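Uncharacterized protein (PDB 2B4W) is of unknown function but probably folds as a beta-propeller related to those of the beta-fructosidase superfamily. Local coordinates at residues I244-P255 against S281-I291; S17-V25 against F63-A73. All coordinates share one frame; numbering follows the deposited sequence.

Contact 1 of 2, residues I244-P255 against S281-I291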
loop_
_atom_site.group_PDB
_atom_site.type_symbol
_atom_site.label_atom_id
_atom_site.label_comp_id
_atom_site.label_asym_id
_atom_site.label_seq_id
_atom_site.Cartn_x
_atom_site.Cartn_y
_atom_site.Cartn_z
ATOM N N ILE A 244 7.233 -11.248 -3.577
ATOM C CA ILE A 244 6.064 -11.600 -4.411
ATOM C C ILE A 244 6.025 -10.886 -5.747
ATOM O O ILE A 244 5.293 -11.260 -6.669
ATOM C CB ILE A 244 4.751 -11.350 -3.635
ATOM C CG1 ILE A 244 4.519 -9.908 -3.202
ATOM C CG2 ILE A 244 4.691 -12.308 -2.445
ATOM C CD1 ILE A 244 3.270 -9.747 -2.345
ATOM N N GLY A 245 6.844 -9.856 -5.917
ATOM C CA GLY A 245 6.988 -9.064 -7.095
ATOM C C GLY A 245 8.252 -8.235 -7.138
ATOM O O GLY A 245 8.838 -7.813 -6.151
ATOM N N THR A 246 8.666 -7.970 -8.364
ATOM C CA THR A 246 9.717 -7.049 -8.733
ATOM C C THR A 246 9.318 -6.366 -10.038
ATOM O O THR A 246 8.303 -6.706 -10.655
ATOM C CB THR A 246 11.069 -7.746 -8.960
ATOM O OG1 THR A 246 10.848 -8.715 -9.995
ATOM C CG2 THR A 246 11.560 -8.538 -7.762
ATOM N N LYS A 247 10.150 -5.429 -10.436
ATOM C CA LYS A 247 10.089 -4.608 -11.637
ATOM C C LYS A 247 9.916 -5.447 -12.898
ATOM O O LYS A 247 9.137 -5.125 -13.792
ATOM C CB LYS A 247 11.372 -3.773 -11.794
ATOM C CG LYS A 247 11.338 -2.370 -12.286
ATOM C CD LYS A 247 10.201 -1.981 -13.189
ATOM C CE LYS A 247 10.526 -0.665 -13.903
ATOM N NZ LYS A 247 10.633 -0.939 -15.362
ATOM N N SER A 248 10.686 -6.540 -12.985
ATOM C CA SER A 248 10.635 -7.363 -14.185
ATOM C C SER A 248 9.356 -8.175 -14.305
ATOM O O SER A 248 9.159 -8.834 -15.336
ATOM C CB SER A 248 11.796 -8.364 -14.185
ATOM O OG SER A 248 11.689 -9.120 -12.986
ATOM N N CYS A 249 8.518 -8.158 -13.279
ATOM C CA CYS A 249 7.254 -8.876 -13.276
ATOM C C CYS A 249 6.147 -8.177 -14.055
ATOM O O CYS A 249 5.173 -8.802 -14.471
ATOM C CB CYS A 249 6.737 -9.003 -11.835
ATOM S SG CYS A 249 7.655 -10.190 -10.867
ATOM N N TYR A 250 6.322 -6.873 -14.183
ATOM C CA TYR A 250 5.440 -5.918 -14.820
ATOM C C TYR A 250 5.989 -5.539 -16.185
ATOM O O TYR A 250 7.195 -5.637 -16.387
ATOM C CB TYR A 250 5.290 -4.652 -13.951
ATOM C CG TYR A 250 4.819 -4.976 -12.547
ATOM C CD1 TYR A 250 5.691 -5.386 -11.551
ATOM C CD2 TYR A 250 3.469 -4.860 -12.228
ATOM C CE1 TYR A 250 5.261 -5.685 -10.262
ATOM C CE2 TYR A 250 3.035 -5.155 -10.950
ATOM C CZ TYR A 250 3.913 -5.565 -9.978
ATOM O OH TYR A 250 3.435 -5.841 -8.709
ATOM N N PRO A 251 5.149 -5.108 -17.102
ATOM C CA PRO A 251 5.682 -4.707 -18.403
ATOM C C PRO A 251 6.756 -3.626 -18.272
ATOM O O PRO A 251 6.878 -2.865 -17.312
ATOM C CB PRO A 251 4.465 -4.158 -19.143
ATOM C CG PRO A 251 3.292 -4.808 -18.481
ATOM C CD PRO A 251 3.693 -4.978 -17.043
ATOM N N PRO A 252 7.607 -3.599 -19.289
ATOM C CA PRO A 252 8.656 -2.586 -19.365
ATOM C C PRO A 252 8.082 -1.175 -19.406
ATOM O O PRO A 252 7.079 -0.879 -20.055
ATOM C CB PRO A 252 9.346 -2.898 -20.696
ATOM C CG PRO A 252 8.356 -3.708 -21.466
ATOM C CD PRO A 252 7.643 -4.532 -20.425
ATOM N N CYS A 253 8.748 -0.285 -18.670
ATOM C CA CYS A 253 8.409 1.123 -18.620
ATOM C C CYS A 253 9.581 1.893 -18.008
ATOM O O CYS A 253 10.350 1.344 -17.222
ATOM C CB CYS A 253 7.127 1.374 -17.829
ATOM S SG CYS A 253 7.070 0.584 -16.203
ATOM N N GLU A 254 9.703 3.166 -18.376
ATOM C CA GLU A 254 10.762 4.017 -17.829
ATOM C C GLU A 254 10.527 4.473 -16.404
ATOM O O GLU A 254 9.498 5.058 -16.034
ATOM C CB GLU A 254 10.919 5.252 -18.737
ATOM C CG GLU A 254 11.098 4.853 -20.196
ATOM C CD GLU A 254 12.386 4.074 -20.408
ATOM O OE1 GLU A 254 13.440 4.634 -20.044
ATOM O OE2 GLU A 254 12.340 2.935 -20.924
ATOM N N PRO A 255 11.490 4.255 -15.514
ATOM C CA PRO A 255 11.265 4.760 -14.150
ATOM C C PRO A 255 11.292 6.289 -14.140
ATOM O O PRO A 255 11.518 6.945 -15.159
ATOM C CB PRO A 255 12.429 4.181 -13.351
ATOM C CG PRO A 255 13.482 3.875 -14.364
ATOM C CD PRO A 255 12.779 3.582 -15.652
ATOM N N SER A 281 0.731 -2.430 -7.854
ATOM C CA SER A 281 1.967 -1.845 -7.380
ATOM C C SER A 281 2.337 -0.582 -8.147
ATOM O O SER A 281 2.040 -0.492 -9.335
ATOM C CB SER A 281 3.126 -2.827 -7.556
ATOM O OG SER A 281 4.266 -2.444 -6.796
ATOM N N GLY A 282 2.989 0.327 -7.418
ATOM C CA GLY A 282 3.682 1.413 -8.111
ATOM C C GLY A 282 4.890 0.775 -8.801
ATOM O O GLY A 282 5.484 -0.146 -8.246
ATOM N N VAL A 283 5.210 1.267 -9.982
ATOM C CA VAL A 283 6.290 0.760 -10.812
ATOM C C VAL A 283 7.267 1.875 -11.187
ATOM O O VAL A 283 6.857 2.856 -11.815
ATOM C CB VAL A 283 5.686 0.113 -12.073
ATOM C CG1 VAL A 283 6.796 -0.313 -13.016
ATOM C CG2 VAL A 283 4.787 -1.065 -11.703
ATOM N N GLY A 284 8.540 1.767 -10.817
ATOM C CA GLY A 284 9.541 2.768 -11.186
ATOM C C GLY A 284 9.261 4.186 -10.763
ATOM O O GLY A 284 9.887 5.113 -11.303
ATOM N N ASP A 285 8.353 4.415 -9.823
ATOM C CA ASP A 285 7.869 5.709 -9.380
ATOM C C ASP A 285 7.294 6.502 -10.554
ATOM O O ASP A 285 7.273 7.735 -10.538
ATOM C CB ASP A 285 8.919 6.560 -8.660
ATOM C CG ASP A 285 8.955 6.299 -7.165
ATOM O OD1 ASP A 285 8.444 5.257 -6.693
ATOM O OD2 ASP A 285 9.505 7.128 -6.415
ATOM N N SER A 286 6.814 5.786 -11.565
ATOM C CA SER A 286 6.193 6.429 -12.720
ATOM C C SER A 286 4.903 5.823 -13.242
ATOM O O SER A 286 4.126 6.524 -13.924
ATOM C CB SER A 286 7.217 6.382 -13.875
ATOM O OG SER A 286 7.481 5.055 -14.295
ATOM N N HIS A 287 4.656 4.538 -12.980
ATOM C CA HIS A 287 3.473 3.839 -13.471
ATOM C C HIS A 287 2.838 3.021 -12.338
ATOM O O HIS A 287 3.414 2.894 -11.261
ATOM C CB HIS A 287 3.790 2.897 -14.634
ATOM C CG HIS A 287 4.284 3.507 -15.912
ATOM N ND1 HIS A 287 5.511 4.142 -15.991
ATOM C CD2 HIS A 287 3.781 3.585 -17.163
ATOM C CE1 HIS A 287 5.731 4.586 -17.223
ATOM N NE2 HIS A 287 4.692 4.261 -17.967
ATOM N N GLU A 288 1.661 2.475 -12.600
ATOM C CA GLU A 288 0.979 1.542 -11.702
ATOM C C GLU A 288 0.813 0.217 -12.439
ATOM O O GLU A 288 0.315 0.215 -13.558
ATOM C CB GLU A 288 -0.352 2.118 -11.223
ATOM C CG GLU A 288 -1.079 1.413 -10.104
ATOM C CD GLU A 288 -0.418 1.335 -8.754
ATOM O OE1 GLU A 288 0.459 2.177 -8.438
ATOM O OE2 GLU A 288 -0.782 0.425 -7.948
ATOM N N GLY A 289 1.244 -0.873 -11.802
ATOM C CA GLY A 289 1.108 -2.158 -12.448
ATOM C C GLY A 289 0.197 -3.101 -11.677
ATOM O O GLY A 289 -0.108 -2.924 -10.493
ATOM N N ARG A 290 -0.244 -4.138 -12.383
ATOM C CA ARG A 290 -0.958 -5.267 -11.821
ATOM C C ARG A 290 -0.385 -6.576 -12.383
ATOM O O ARG A 290 -0.292 -6.728 -13.606
ATOM C CB ARG A 290 -2.454 -5.175 -12.130
ATOM C CG ARG A 290 -3.226 -6.440 -11.786
ATOM C CD ARG A 290 -4.656 -6.403 -12.225
ATOM N NE ARG A 290 -4.913 -6.589 -13.639
ATOM C CZ ARG A 290 -4.822 -7.734 -14.310
ATOM N NH1 ARG A 290 -4.466 -8.876 -13.754
ATOM N NH2 ARG A 290 -5.086 -7.779 -15.616
ATOM N N ILE A 291 -0.030 -7.486 -11.485
ATOM C CA ILE A 291 0.356 -8.844 -11.825
ATOM C C ILE A 291 -0.554 -9.789 -11.024
ATOM O O ILE A 291 -0.913 -9.433 -9.895
ATOM C CB ILE A 291 1.822 -9.224 -11.539
ATOM C CG1 ILE A 291 2.252 -9.019 -10.094
ATOM C CG2 ILE A 291 2.725 -8.517 -12.562
ATOM C CD1 ILE A 291 3.672 -9.401 -9.697
#
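The ring of Tyr-250 is sandwiched between two methyl groups of the 281-291 hairpin. Ile-291 CG2 lies over one face, 3.9 Å from the centroid of the Tyr-250 ring, and Val-283 CG2 covers the other in a second CH-pi contact. Both methyls are displaced toward the rim, while the backbone of Gly-289 and Arg-290 runs along the ring edge. A second flat group, the His-287 imidazole, has Cys-253 CB over one face, 3.6 Å from the His-287 ring centroid. Cys-253 SG sits above the same face, and also presses on the other branch of Val-283, with 3.3 Å from SG to Val-283 CG1. That sulfur is brought in by a chi1 of 50°, which sets it between the backbone N and carbonyl carbon of Cys-253.

The hairpin that receives Tyr-250 and carries His-287 pairs strands 281-283 and 287-291; in it Ser-286 and His-287 both face Val-283, a classic beta bulge. Gly-289 brings bare backbone to the ring, its CA 3.6 Å from Tyr-250 CD2. Beyond the ring, the Tyr-250 hydroxyl is hydrogen-bonded to Asn-226, on strand 223-231 of the neighbouring sheet, which also binds Ser-281 OG, so the buried phenol is also held from that sheet.

At the turn end, Ser-286 OG joins the two segments by donating to Glu-254 O over 2.7 Å, the donor tilted 27° from the carbonyl plane. The same hydroxyl accepts a 2.8 Å hydrogen bond from His-287 ND1, with OG almost in the imidazole plane. This pair of bonds helps set the rotation of the imidazole beneath Cys-253. Lys-247 lays its CD against Val-283 CG1 and reaches on with NZ to Cys-253 O.

Contact 2 of 2, residues S17-V25 against F63-A73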
loop_
_atom_site.group_PDB
_atom_site.type_symbol
_atom_site.label_atom_id
_atom_site.label_comp_id
_atom_site.label_asym_id
_atom_site.label_seq_id
_atom_site.Cartn_x
_atom_site.Cartn_y
_atom_site.Cartn_z
ATOM N N SER A 17 0.268 -9.867 -16.438
ATOM C CA SER A 17 1.166 -8.731 -16.209
ATOM C C SER A 17 0.773 -7.582 -17.122
ATOM O O SER A 17 0.822 -7.665 -18.353
ATOM C CB SER A 17 2.610 -9.190 -16.402
ATOM O OG SER A 17 3.541 -8.146 -16.286
ATOM N N VAL A 18 0.323 -6.493 -16.495
ATOM C CA VAL A 18 -0.181 -5.336 -17.207
ATOM C C VAL A 18 0.242 -4.057 -16.466
ATOM O O VAL A 18 0.644 -4.146 -15.298
ATOM C CB VAL A 18 -1.711 -5.269 -17.352
ATOM C CG1 VAL A 18 -2.296 -6.498 -18.045
ATOM C CG2 VAL A 18 -2.352 -5.090 -15.977
ATOM N N LEU A 19 0.097 -2.962 -17.214
ATOM C CA LEU A 19 0.216 -1.625 -16.631
ATOM C C LEU A 19 -1.164 -0.981 -16.702
ATOM O O LEU A 19 -1.849 -1.109 -17.721
ATOM C CB LEU A 19 1.276 -0.773 -17.318
ATOM C CG LEU A 19 2.728 -1.219 -17.081
ATOM C CD1 LEU A 19 3.672 -0.337 -17.889
ATOM C CD2 LEU A 19 3.090 -1.219 -15.603
ATOM N N LEU A 20 -1.556 -0.324 -15.614
ATOM C CA LEU A 20 -2.846 0.350 -15.641
ATOM C C LEU A 20 -2.753 1.525 -16.619
ATOM O O LEU A 20 -1.673 2.093 -16.779
ATOM C CB LEU A 20 -3.283 0.897 -14.281
ATOM C CG LEU A 20 -3.305 -0.084 -13.108
ATOM C CD1 LEU A 20 -4.232 0.382 -11.996
ATOM C CD2 LEU A 20 -3.695 -1.464 -13.596
ATOM N N THR A 21 -3.876 1.853 -17.227
ATOM C CA THR A 21 -3.975 3.040 -18.068
ATOM C C THR A 21 -4.863 4.022 -17.299
ATOM O O THR A 21 -5.875 3.598 -16.725
ATOM C CB THR A 21 -4.553 2.841 -19.480
ATOM O OG1 THR A 21 -5.925 2.438 -19.383
ATOM C CG2 THR A 21 -3.798 1.768 -20.230
ATOM N N PHE A 22 -4.471 5.281 -17.239
ATOM C CA PHE A 22 -5.200 6.316 -16.521
ATOM C C PHE A 22 -5.595 7.425 -17.507
ATOM O O PHE A 22 -4.756 7.756 -18.338
ATOM C CB PHE A 22 -4.407 6.916 -15.361
ATOM C CG PHE A 22 -4.079 5.927 -14.260
ATOM C CD1 PHE A 22 -2.932 5.159 -14.306
ATOM C CD2 PHE A 22 -4.939 5.775 -13.197
ATOM C CE1 PHE A 22 -2.663 4.268 -13.284
ATOM C CE2 PHE A 22 -4.668 4.892 -12.174
ATOM C CZ PHE A 22 -3.530 4.118 -12.215
ATOM N N LYS A 23 -6.810 7.935 -17.394
ATOM C CA LYS A 23 -7.392 8.978 -18.218
ATOM C C LYS A 23 -7.880 10.149 -17.391
ATOM O O LYS A 23 -8.304 10.028 -16.252
ATOM C CB LYS A 23 -8.544 8.453 -19.068
ATOM C CG LYS A 23 -8.164 7.417 -20.109
ATOM C CD LYS A 23 -9.381 6.570 -20.482
ATOM C CE LYS A 23 -9.586 6.600 -21.992
ATOM N NZ LYS A 23 -8.342 6.174 -22.701
ATOM N N GLY A 24 -7.812 11.295 -18.050
ATOM C CA GLY A 24 -8.145 12.564 -17.455
ATOM C C GLY A 24 -6.954 13.141 -16.702
ATOM O O GLY A 24 -7.081 14.141 -15.990
ATOM N N VAL A 25 -5.762 12.547 -16.802
ATOM C CA VAL A 25 -4.620 13.235 -16.172
ATOM C C VAL A 25 -3.444 13.265 -17.130
ATOM O O VAL A 25 -2.304 12.990 -16.753
ATOM C CB VAL A 25 -4.187 12.589 -14.846
ATOM C CG1 VAL A 25 -5.364 12.561 -13.875
ATOM C CG2 VAL A 25 -3.639 11.191 -15.076
ATOM N N PHE A 63 -9.823 7.828 -8.944
ATOM C CA PHE A 63 -10.155 7.247 -10.218
ATOM C C PHE A 63 -11.192 6.105 -10.116
ATOM O O PHE A 63 -11.164 5.255 -9.215
ATOM C CB PHE A 63 -8.935 6.660 -10.917
ATOM C CG PHE A 63 -7.778 7.620 -11.133
ATOM C CD1 PHE A 63 -6.919 7.911 -10.097
ATOM C CD2 PHE A 63 -7.578 8.185 -12.377
ATOM C CE1 PHE A 63 -5.865 8.800 -10.304
ATOM C CE2 PHE A 63 -6.527 9.046 -12.605
ATOM C CZ PHE A 63 -5.689 9.342 -11.553
ATOM N N GLU A 64 -12.095 6.116 -11.072
ATOM C CA GLU A 64 -13.154 5.171 -11.350
ATOM C C GLU A 64 -12.745 4.267 -12.511
ATOM O O GLU A 64 -12.349 4.677 -13.608
ATOM C CB GLU A 64 -14.475 5.872 -11.667
ATOM C CG GLU A 64 -15.691 4.959 -11.719
ATOM C CD GLU A 64 -16.931 5.667 -12.237
ATOM O OE1 GLU A 64 -17.301 6.743 -11.713
ATOM O OE2 GLU A 64 -17.554 5.140 -13.183
ATOM N N GLU A 65 -12.841 2.965 -12.241
ATOM C CA GLU A 65 -12.693 1.984 -13.297
ATOM C C GLU A 65 -13.626 2.254 -14.467
ATOM O O GLU A 65 -14.857 2.293 -14.360
ATOM C CB GLU A 65 -12.989 0.572 -12.761
ATOM C CG GLU A 65 -12.816 -0.472 -13.853
ATOM C CD GLU A 65 -12.988 -1.899 -13.341
ATOM O OE1 GLU A 65 -14.132 -2.394 -13.311
ATOM O OE2 GLU A 65 -11.969 -2.524 -12.977
ATOM N N THR A 66 -13.084 2.440 -15.675
ATOM C CA THR A 66 -13.997 2.574 -16.803
ATOM C C THR A 66 -13.670 1.561 -17.905
ATOM O O THR A 66 -14.182 1.746 -19.017
ATOM C CB THR A 66 -13.956 3.961 -17.480
ATOM O OG1 THR A 66 -12.705 3.987 -18.173
ATOM C CG2 THR A 66 -14.008 5.099 -16.496
ATOM N N GLY A 67 -12.876 0.555 -17.600
ATOM C CA GLY A 67 -12.528 -0.541 -18.508
ATOM C C GLY A 67 -11.564 -1.487 -17.822
ATOM O O GLY A 67 -11.100 -1.185 -16.720
ATOM N N LYS A 68 -11.210 -2.604 -18.430
ATOM C CA LYS A 68 -10.271 -3.536 -17.815
ATOM C C LYS A 68 -8.921 -2.859 -17.646
ATOM O O LYS A 68 -8.356 -2.446 -18.658
ATOM C CB LYS A 68 -10.140 -4.813 -18.655
ATOM C CG LYS A 68 -9.476 -5.961 -17.900
ATOM C CD LYS A 68 -8.592 -6.805 -18.792
ATOM C CE LYS A 68 -8.053 -8.048 -18.107
ATOM N NZ LYS A 68 -7.514 -9.053 -19.069
ATOM N N ASP A 69 -8.425 -2.715 -16.421
ATOM C CA ASP A 69 -7.169 -2.022 -16.104
ATOM C C ASP A 69 -7.123 -0.595 -16.649
ATOM O O ASP A 69 -6.075 -0.013 -16.920
ATOM C CB ASP A 69 -5.982 -2.862 -16.582
ATOM C CG ASP A 69 -5.984 -4.248 -15.963
ATOM O OD1 ASP A 69 -6.103 -4.388 -14.725
ATOM O OD2 ASP A 69 -5.854 -5.242 -16.709
ATOM N N GLU A 70 -8.291 0.043 -16.756
ATOM C CA GLU A 70 -8.481 1.416 -17.166
ATOM C C GLU A 70 -9.317 2.202 -16.152
ATOM O O GLU A 70 -10.415 1.850 -15.721
ATOM C CB GLU A 70 -9.167 1.532 -18.530
ATOM C CG GLU A 70 -9.417 3.004 -18.903
ATOM C CD GLU A 70 -10.312 3.066 -20.134
ATOM O OE1 GLU A 70 -9.853 2.631 -21.209
ATOM O OE2 GLU A 70 -11.465 3.523 -20.050
ATOM N N PHE A 71 -8.752 3.334 -15.756
ATOM C CA PHE A 71 -9.208 4.172 -14.664
ATOM C C PHE A 71 -9.300 5.630 -15.068
ATOM O O PHE A 71 -8.342 6.231 -15.569
ATOM C CB PHE A 71 -8.248 3.968 -13.469
ATOM C CG PHE A 71 -8.510 2.638 -12.761
ATOM C CD1 PHE A 71 -9.453 2.597 -11.753
ATOM C CD2 PHE A 71 -7.823 1.500 -13.110
ATOM C CE1 PHE A 71 -9.722 1.404 -11.109
ATOM C CE2 PHE A 71 -8.072 0.296 -12.475
ATOM C CZ PHE A 71 -9.017 0.269 -11.475
ATOM N N THR A 72 -10.472 6.237 -14.849
ATOM C CA THR A 72 -10.625 7.645 -15.209
ATOM C C THR A 72 -10.798 8.533 -13.983
ATOM O O THR A 72 -11.538 8.273 -13.038
ATOM C CB THR A 72 -11.812 7.878 -16.158
ATOM O OG1 THR A 72 -11.576 7.226 -17.397
ATOM C CG2 THR A 72 -11.937 9.339 -16.530
ATOM N N ALA A 73 -10.071 9.654 -14.006
ATOM C CA ALA A 73 -10.074 10.508 -12.824
ATOM C C ALA A 73 -11.474 11.026 -12.572
ATOM O O ALA A 73 -12.183 11.350 -13.533
ATOM C CB ALA A 73 -9.073 11.642 -13.040
#
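Phe-22, on strand 21-23, and Phe-63, on strand 59-67, meet edge to face across strand 70-73, their planes at 67°, on the sheet face that also carries Phe-71. Starting at the root, Phe-22 CB lies 4.0 Å from Phe-71 O, the carbonyl that also accepts the backbone N-H of Lys-23. With CG anti to the carbonyl carbon (chi1 -64°), the ring leaves the strand beside Phe-71, and the two side chains point the same way. Further out, Phe-22 CD2 is the atom driven at the neighbouring ring: it stands over one face of Phe-63, 3.7 Å from Phe-63 CD2. Next along the same edge, Phe-22 CE2 rests 3.9 Å from Phe-71 CB. Leu-20 CD1 and Val-25 CG1 extend this apolar row, touching Phe-71 and Phe-63 respectively, and Val-30 of strand 29-31 touches Phe-22, Val-25 and Phe-63.

Strands 21-23 and 70-73 pair in parallel register, Thr-21 with Glu-70 through Lys-23 with Thr-72, within a mixed sheet where strand 16-23 also pairs antiparallel with 287-293, bridging early and late chain. Four backbone hydrogen bonds knit them, beginning with Thr-21 N to Asp-69 O (2.9 Å) and ending with Ala-73 N to Lys-23 O. A type II turn from Gly-67 to Glu-70 leads from strand 59-67 into strand 70-73 and places Asp-69, whose carboxylate is salt-bridged to Arg-290, beside Val-18 and Leu-20.

On the other face, Lys-23 CD packs 3.6 Å from Glu-70 CD, yet Lys-23 NZ remains 4.1 Å from Glu-70 OE1, too far for a salt bridge. Cohesion therefore rests on backbone bonding and the aromatic row, the lysine-glutamate attraction probably contributing only at long range.

Overall arrangement
From the N terminus, the chain enters strand 16-23, and contact 2 closes the first loop when residues 63-73 return to pair alongside 17-25. Most of the protein follows before contact 1 closes a shorter loop, tying the segment after strand 238-245 of the five-stranded sheet to the hairpin 277-293 of the mixed sheet. The two are in series, neither nested nor crossed. They nevertheless converge in space, because strand 16-23 lies between strands 70-73 and 287-293 of one sheet, so early and late parts of the chain share it, consistent with the ring closure of a beta-propeller. Besides the Arg-290 to Asp-69 pair, a probable hydrogen bond between Ser-17 OG and Cys-249 O links them directly.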